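Local coordinates for peptide-binding protein (Photobacterium damsela subsp. piscicida, PDB 6SQX) that is a secreted NlpC/P60 endopeptidase that cleaves the peptidoglycan of potentially competing bacteria, probably through a cysteine-peptidase mechanism, at residues Ile90-Lys102 and Val119-Phe131. Residues are numbered along the deposited sequence; the frame is centred on the assembly and turned at random.
Sequences ILKLENDTIRYYK and VNSISENMNLKSF. With EDO (1,2-ethanediol), chain H; EDO (1,2-ethanediol), chain U; EDO (1,2-ethanediol), chain I.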
loop_
_atom_site.group_PDB
_atom_site.type_symbol
_atom_site.label_atom_id
_atom_site.label_comp_id
_atom_site.label_asym_id
_atom_site.label_seq_id
_atom_site.Cartn_x
_atom_site.Cartn_y
_atom_site.Cartn_z
ATOM N N ILE A 90 -20.338 4.838 4.619
ATOM C CA ILE A 90 -19.335 4.831 5.693
ATOM C C ILE A 90 -19.932 4.320 6.991
ATOM O O ILE A 90 -19.329 3.481 7.675
ATOM C CB ILE A 90 -18.681 6.215 5.870
ATOM C CG1 ILE A 90 -17.870 6.550 4.606
ATOM C CG2 ILE A 90 -17.848 6.280 7.191
ATOM C CD1 ILE A 90 -17.311 7.964 4.525
ATOM N N LEU A 91 -21.150 4.780 7.335
ATOM C CA LEU A 91 -21.744 4.346 8.595
ATOM C C LEU A 91 -21.994 2.837 8.591
ATOM O O LEU A 91 -21.744 2.150 9.596
ATOM C CB LEU A 91 -23.032 5.130 8.859
ATOM C CG LEU A 91 -23.783 4.853 10.175
ATOM C CD1 LEU A 91 -22.832 5.066 11.374
ATOM C CD2 LEU A 91 -25.010 5.773 10.243
ATOM N N LYS A 92 -22.436 2.292 7.453
ATOM C CA LYS A 92 -22.604 0.837 7.347
ATOM C C LYS A 92 -21.275 0.119 7.575
ATOM O O LYS A 92 -21.208 -0.869 8.319
ATOM C CB LYS A 92 -23.196 0.462 5.984
ATOM C CG LYS A 92 -23.310 -1.040 5.743
ATOM C CD LYS A 92 -23.723 -1.341 4.298
ATOM C CE LYS A 92 -24.129 -2.802 4.112
ATOM N NZ LYS A 92 -23.117 -3.785 4.597
ATOM N N LEU A 93 -20.201 0.597 6.926
ATOM C CA LEU A 93 -18.892 -0.042 7.105
ATOM C C LEU A 93 -18.448 0.007 8.562
ATOM O O LEU A 93 -17.851 -0.950 9.066
ATOM C CB LEU A 93 -17.841 0.606 6.195
ATOM C CG LEU A 93 -17.892 0.312 4.687
ATOM C CD1 LEU A 93 -16.725 1.008 3.935
ATOM C CD2 LEU A 93 -17.892 -1.183 4.357
ATOM N N GLU A 94 -18.686 1.131 9.241
ATOM C CA GLU A 94 -18.315 1.235 10.645
ATOM C C GLU A 94 -19.081 0.242 11.492
ATOM O O GLU A 94 -18.499 -0.464 12.327
ATOM C CB GLU A 94 -18.530 2.657 11.147
ATOM C CG GLU A 94 -17.577 3.663 10.477
ATOM C CD GLU A 94 -16.120 3.335 10.747
ATOM O OE1 GLU A 94 -15.736 3.351 11.941
ATOM O OE2 GLU A 94 -15.395 3.067 9.758
ATOM N N ASN A 95 -20.389 0.167 11.284
ATOM C CA ASN A 95 -21.197 -0.798 12.035
ATOM C C ASN A 95 -20.797 -2.236 11.718
ATOM O O ASN A 95 -20.754 -3.086 12.618
ATOM C CB ASN A 95 -22.691 -0.578 11.772
ATOM C CG ASN A 95 -23.235 0.636 12.503
ATOM O OD1 ASN A 95 -23.009 0.809 13.703
ATOM N ND2 ASN A 95 -23.963 1.474 11.786
ATOM N N ASP A 96 -20.500 -2.524 10.441
ATOM C CA ASP A 96 -20.026 -3.851 10.057
ATOM C C ASP A 96 -18.729 -4.209 10.770
ATOM O O ASP A 96 -18.527 -5.369 11.147
ATOM C CB ASP A 96 -19.794 -3.930 8.545
ATOM C CG ASP A 96 -21.083 -3.948 7.738
ATOM O OD1 ASP A 96 -22.175 -4.064 8.317
ATOM O OD2 ASP A 96 -20.977 -3.851 6.508
ATOM N N THR A 97 -17.826 -3.235 10.937
ATOM C CA THR A 97 -16.541 -3.526 11.571
ATOM C C THR A 97 -16.723 -3.838 13.048
ATOM O O THR A 97 -16.142 -4.805 13.564
ATOM C CB THR A 97 -15.592 -2.341 11.360
ATOM O OG1 THR A 97 -15.454 -2.107 9.955
ATOM C CG2 THR A 97 -14.213 -2.616 11.962
ATOM N N ILE A 98 -17.558 -3.053 13.738
ATOM C CA ILE A 98 -17.862 -3.347 15.132
ATOM C C ILE A 98 -18.419 -4.759 15.256
ATOM O O ILE A 98 -17.973 -5.547 16.096
ATOM C CB ILE A 98 -18.856 -2.312 15.698
ATOM C CG1 ILE A 98 -18.197 -0.948 15.838
ATOM C CG2 ILE A 98 -19.345 -2.745 17.073
ATOM C CD1 ILE A 98 -19.187 0.161 16.146
ATOM N N ARG A 99 -19.438 -5.077 14.443
ATOM C CA ARG A 99 -20.062 -6.396 14.504
ATOM C C ARG A 99 -19.051 -7.508 14.252
ATOM O O ARG A 99 -19.106 -8.573 14.893
ATOM C CB ARG A 99 -21.218 -6.462 13.498
ATOM C CG ARG A 99 -22.113 -7.687 13.616
ATOM C CD ARG A 99 -23.373 -7.556 12.750
ATOM N NE ARG A 99 -23.076 -7.473 11.323
ATOM C CZ ARG A 99 -23.132 -6.352 10.602
ATOM N NH1 ARG A 99 -22.832 -6.389 9.312
ATOM N NH2 ARG A 99 -23.502 -5.200 11.158
ATOM N N TYR A 100 -18.142 -7.290 13.304
ATOM C CA TYR A 100 -17.178 -8.323 12.948
ATOM C C TYR A 100 -16.326 -8.712 14.149
ATOM O O TYR A 100 -16.079 -9.901 14.386
ATOM C CB TYR A 100 -16.290 -7.817 11.821
ATOM C CG TYR A 100 -15.347 -8.853 11.294
ATOM C CD1 TYR A 100 -15.708 -9.688 10.248
ATOM C CD2 TYR A 100 -14.067 -8.980 11.825
ATOM C CE1 TYR A 100 -14.813 -10.643 9.752
ATOM C CE2 TYR A 100 -13.181 -9.930 11.351
ATOM C CZ TYR A 100 -13.545 -10.754 10.313
ATOM O OH TYR A 100 -12.642 -11.693 9.861
ATOM N N TYR A 101 -15.856 -7.722 14.920
ATOM C CA TYR A 101 -14.991 -8.027 16.058
ATOM C C TYR A 101 -15.753 -8.376 17.328
ATOM O O TYR A 101 -15.223 -9.116 18.171
ATOM C CB TYR A 101 -13.998 -6.888 16.286
ATOM C CG TYR A 101 -13.021 -6.866 15.146
ATOM C CD1 TYR A 101 -12.068 -7.879 15.027
ATOM C CD2 TYR A 101 -13.050 -5.858 14.166
ATOM C CE1 TYR A 101 -11.172 -7.895 13.973
ATOM C CE2 TYR A 101 -12.137 -5.863 13.090
ATOM C CZ TYR A 101 -11.207 -6.899 12.999
ATOM O OH TYR A 101 -10.328 -6.927 11.946
ATOM N N LYS A 102 -17.001 -7.910 17.472
ATOM C CA LYS A 102 -17.801 -8.342 18.610
ATOM C C LYS A 102 -18.022 -9.848 18.572
ATOM O O LYS A 102 -18.045 -10.497 19.616
ATOM C CB LYS A 102 -19.142 -7.614 18.640
ATOM C CG LYS A 102 -19.110 -6.270 19.356
ATOM C CD LYS A 102 -20.480 -5.954 19.966
ATOM C CE LYS A 102 -20.726 -4.451 20.148
ATOM N NZ LYS A 102 -19.766 -3.770 21.062
ATOM N N VAL A 119 -14.618 -5.051 22.663
ATOM C CA VAL A 119 -15.110 -4.122 21.648
ATOM C C VAL A 119 -16.070 -3.094 22.242
ATOM O O VAL A 119 -16.234 -2.001 21.680
ATOM C CB VAL A 119 -15.734 -4.913 20.479
ATOM C CG1 VAL A 119 -16.163 -3.996 19.343
ATOM C CG2 VAL A 119 -14.756 -5.966 19.966
ATOM N N ASN A 120 -16.709 -3.412 23.373
ATOM C CA ASN A 120 -17.745 -2.525 23.899
ATOM C C ASN A 120 -17.200 -1.127 24.168
ATOM O O ASN A 120 -17.823 -0.126 23.794
ATOM C CB ASN A 120 -18.394 -3.116 25.151
ATOM C CG ASN A 120 -19.249 -4.304 24.826
ATOM O OD1 ASN A 120 -19.428 -4.623 23.645
ATOM N ND2 ASN A 120 -19.786 -4.967 25.844
ATOM N N SER A 121 -16.029 -1.037 24.805
ATOM C CA SER A 121 -15.472 0.276 25.117
ATOM C C SER A 121 -15.122 1.030 23.842
ATOM O O SER A 121 -15.281 2.255 23.767
ATOM C CB SER A 121 -14.245 0.125 26.017
ATOM O OG SER A 121 -13.108 -0.289 25.275
ATOM N N ILE A 122 -14.654 0.310 22.830
ATOM C CA ILE A 122 -14.333 0.927 21.552
ATOM C C ILE A 122 -15.596 1.430 20.861
ATOM O O ILE A 122 -15.629 2.551 20.339
ATOM C CB ILE A 122 -13.538 -0.049 20.670
ATOM C CG1 ILE A 122 -12.200 -0.373 21.333
ATOM C CG2 ILE A 122 -13.337 0.522 19.260
ATOM C CD1 ILE A 122 -11.487 -1.493 20.671
ATOM N N SER A 123 -16.638 0.595 20.811
ATOM C CA SER A 123 -17.898 1.003 20.193
ATOM C C SER A 123 -18.465 2.242 20.875
ATOM O O SER A 123 -18.957 3.165 20.207
ATOM C CB SER A 123 -18.898 -0.156 20.250
ATOM O OG SER A 123 -20.209 0.270 19.906
ATOM N N GLU A 124 -18.416 2.272 22.211
ATOM C CA GLU A 124 -18.847 3.467 22.939
ATOM C C GLU A 124 -18.088 4.693 22.456
ATOM O O GLU A 124 -18.687 5.728 22.137
ATOM C CB GLU A 124 -18.601 3.303 24.440
ATOM C CG GLU A 124 -19.586 2.445 25.197
ATOM C CD GLU A 124 -19.336 2.516 26.691
ATOM O OE1 GLU A 124 -19.691 3.546 27.304
ATOM O OE2 GLU A 124 -18.760 1.555 27.245
ATOM N N ASN A 125 -16.757 4.595 22.413
ATOM C CA ASN A 125 -15.918 5.736 22.054
ATOM C C ASN A 125 -16.146 6.179 20.612
ATOM O O ASN A 125 -15.949 7.359 20.284
ATOM C CB ASN A 125 -14.459 5.343 22.260
ATOM C CG ASN A 125 -13.520 6.542 22.371
ATOM O OD1 ASN A 125 -13.907 7.624 22.837
ATOM N ND2 ASN A 125 -12.263 6.342 21.965
ATOM N N MET A 126 -16.527 5.247 19.728
ATOM C CA MET A 126 -16.832 5.613 18.347
ATOM C C MET A 126 -18.050 6.519 18.257
ATOM O O MET A 126 -18.152 7.313 17.316
ATOM C CB MET A 126 -17.040 4.363 17.486
ATOM C CG MET A 126 -15.751 3.577 17.318
ATOM S SD MET A 126 -16.025 1.928 16.644
ATOM C CE MET A 126 -16.450 2.258 14.931
ATOM N N ASN A 127 -18.987 6.391 19.197
ATOM C CA ASN A 127 -20.151 7.283 19.300
ATOM C C ASN A 127 -20.845 7.483 17.951
ATOM O O ASN A 127 -21.040 8.609 17.481
ATOM C CB ASN A 127 -19.757 8.620 19.930
ATOM C CG ASN A 127 -20.960 9.527 20.180
ATOM O OD1 ASN A 127 -22.074 9.052 20.419
ATOM N ND2 ASN A 127 -20.746 10.829 20.088
ATOM N N LEU A 128 -21.210 6.369 17.307
ATOM C CA LEU A 128 -21.818 6.428 15.974
ATOM C C LEU A 128 -23.225 7.004 15.961
ATOM O O LEU A 128 -23.709 7.367 14.877
ATOM C CB LEU A 128 -21.832 5.038 15.317
ATOM C CG LEU A 128 -20.455 4.459 15.024
ATOM C CD1 LEU A 128 -20.571 3.087 14.367
ATOM C CD2 LEU A 128 -19.690 5.452 14.136
ATOM N N LYS A 129 -23.875 7.119 17.113
ATOM C CA LYS A 129 -25.189 7.746 17.109
ATOM C C LYS A 129 -25.124 9.195 16.628
ATOM O O LYS A 129 -26.134 9.731 16.149
ATOM C CB LYS A 129 -25.860 7.624 18.483
ATOM C CG LYS A 129 -25.122 8.351 19.598
ATOM C CD LYS A 129 -25.962 8.371 20.881
ATOM C CE LYS A 129 -25.365 9.304 21.934
ATOM N NZ LYS A 129 -24.120 8.764 22.558
ATOM N N SER A 130 -23.970 9.841 16.742
ATOM C CA SER A 130 -23.800 11.222 16.306
ATOM C C SER A 130 -23.158 11.340 14.921
ATOM O O SER A 130 -22.792 12.442 14.513
ATOM C CB SER A 130 -22.975 12.001 17.339
ATOM O OG SER A 130 -21.628 11.549 17.364
ATOM N N PHE A 131 -23.050 10.245 14.182
ATOM C CA PHE A 131 -22.315 10.242 12.924
ATOM C C PHE A 131 -23.028 11.075 11.860
ATOM O O PHE A 131 -24.251 10.956 11.692
ATOM C CB PHE A 131 -22.199 8.805 12.403
ATOM C CG PHE A 131 -21.425 8.693 11.094
ATOM C CD1 PHE A 131 -22.071 8.868 9.870
ATOM C CD2 PHE A 131 -20.040 8.465 11.087
ATOM C CE1 PHE A 131 -21.374 8.806 8.665
ATOM C CE2 PHE A 131 -19.355 8.381 9.887
ATOM C CZ PHE A 131 -20.003 8.555 8.671
HETATM C C1 EDO H . -9.517 -11.849 11.315
HETATM O O1 EDO H . -10.776 -12.454 11.669
HETATM C C2 EDO H . -8.992 -12.464 10.027
HETATM O O2 EDO H . -8.834 -13.890 10.230
HETATM C C1 EDO U . -9.251 -8.003 7.706
HETATM O O1 EDO U . -8.504 -8.466 6.580
HETATM C C2 EDO U . -10.146 -9.113 8.238
HETATM O O2 EDO U . -11.190 -8.512 9.010
HETATM C C1 EDO I . -13.720 -0.516 7.342
HETATM O O1 EDO I . -13.255 -1.029 8.601
HETATM C C2 EDO I . -12.687 0.482 6.844
HETATM O O2 EDO I . -12.201 1.195 7.976
#
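Ile98 and Met126 meet tip to tip where helix 90-102 packs against helix 118-126, the axes of the two segments running nearly antiparallel (168°) and 10.3 Å apart. The bond between Ile98 CG1 and CD1 lies against the thioether, Ile98 CD1 coming 3.7 Å from Met126 SD, and CD1 also touches Leu128 CD1. Methionine's unbranched chain, bent at chi3 (72°), turns its CE methyl to Ile98 CD1 and to Glu94 OE1. Toward the end of helix 90-102, the two methyls of Val119 divide the work: CG1 rests on Lys102 CG (3.7 Å), while CG2 faces Tyr101 CB. Past the helix end at Met126, the chain delivers Phe131 beside the start of helix 90-102. Leu91 CB lies over one face of its ring, and Ile90 CG2 comes 3.5 Å from Phe131 CZ, these side chains crossing at about a right angle. Leu200 and Ile190, from neighbouring strands of the same SH3-type sheet, back Phe131.

Polar contacts are few. Lys102 stretches across Val119 and bends at its last torsion, so that NZ donates a 2.7 Å hydrogen bond to Asn120 OD1, at a C=O...N angle of 147° and somewhat tilted from the carbonyl plane. Glu94 OE1 is hydrogen-bonded to Trp209 of strand 206-211.

Undirected apolar packing thus carries the buried side, whereas the Lys102-Asn120 bond joins two exposed residues where water can compete, and probably adds more to alignment than to stability.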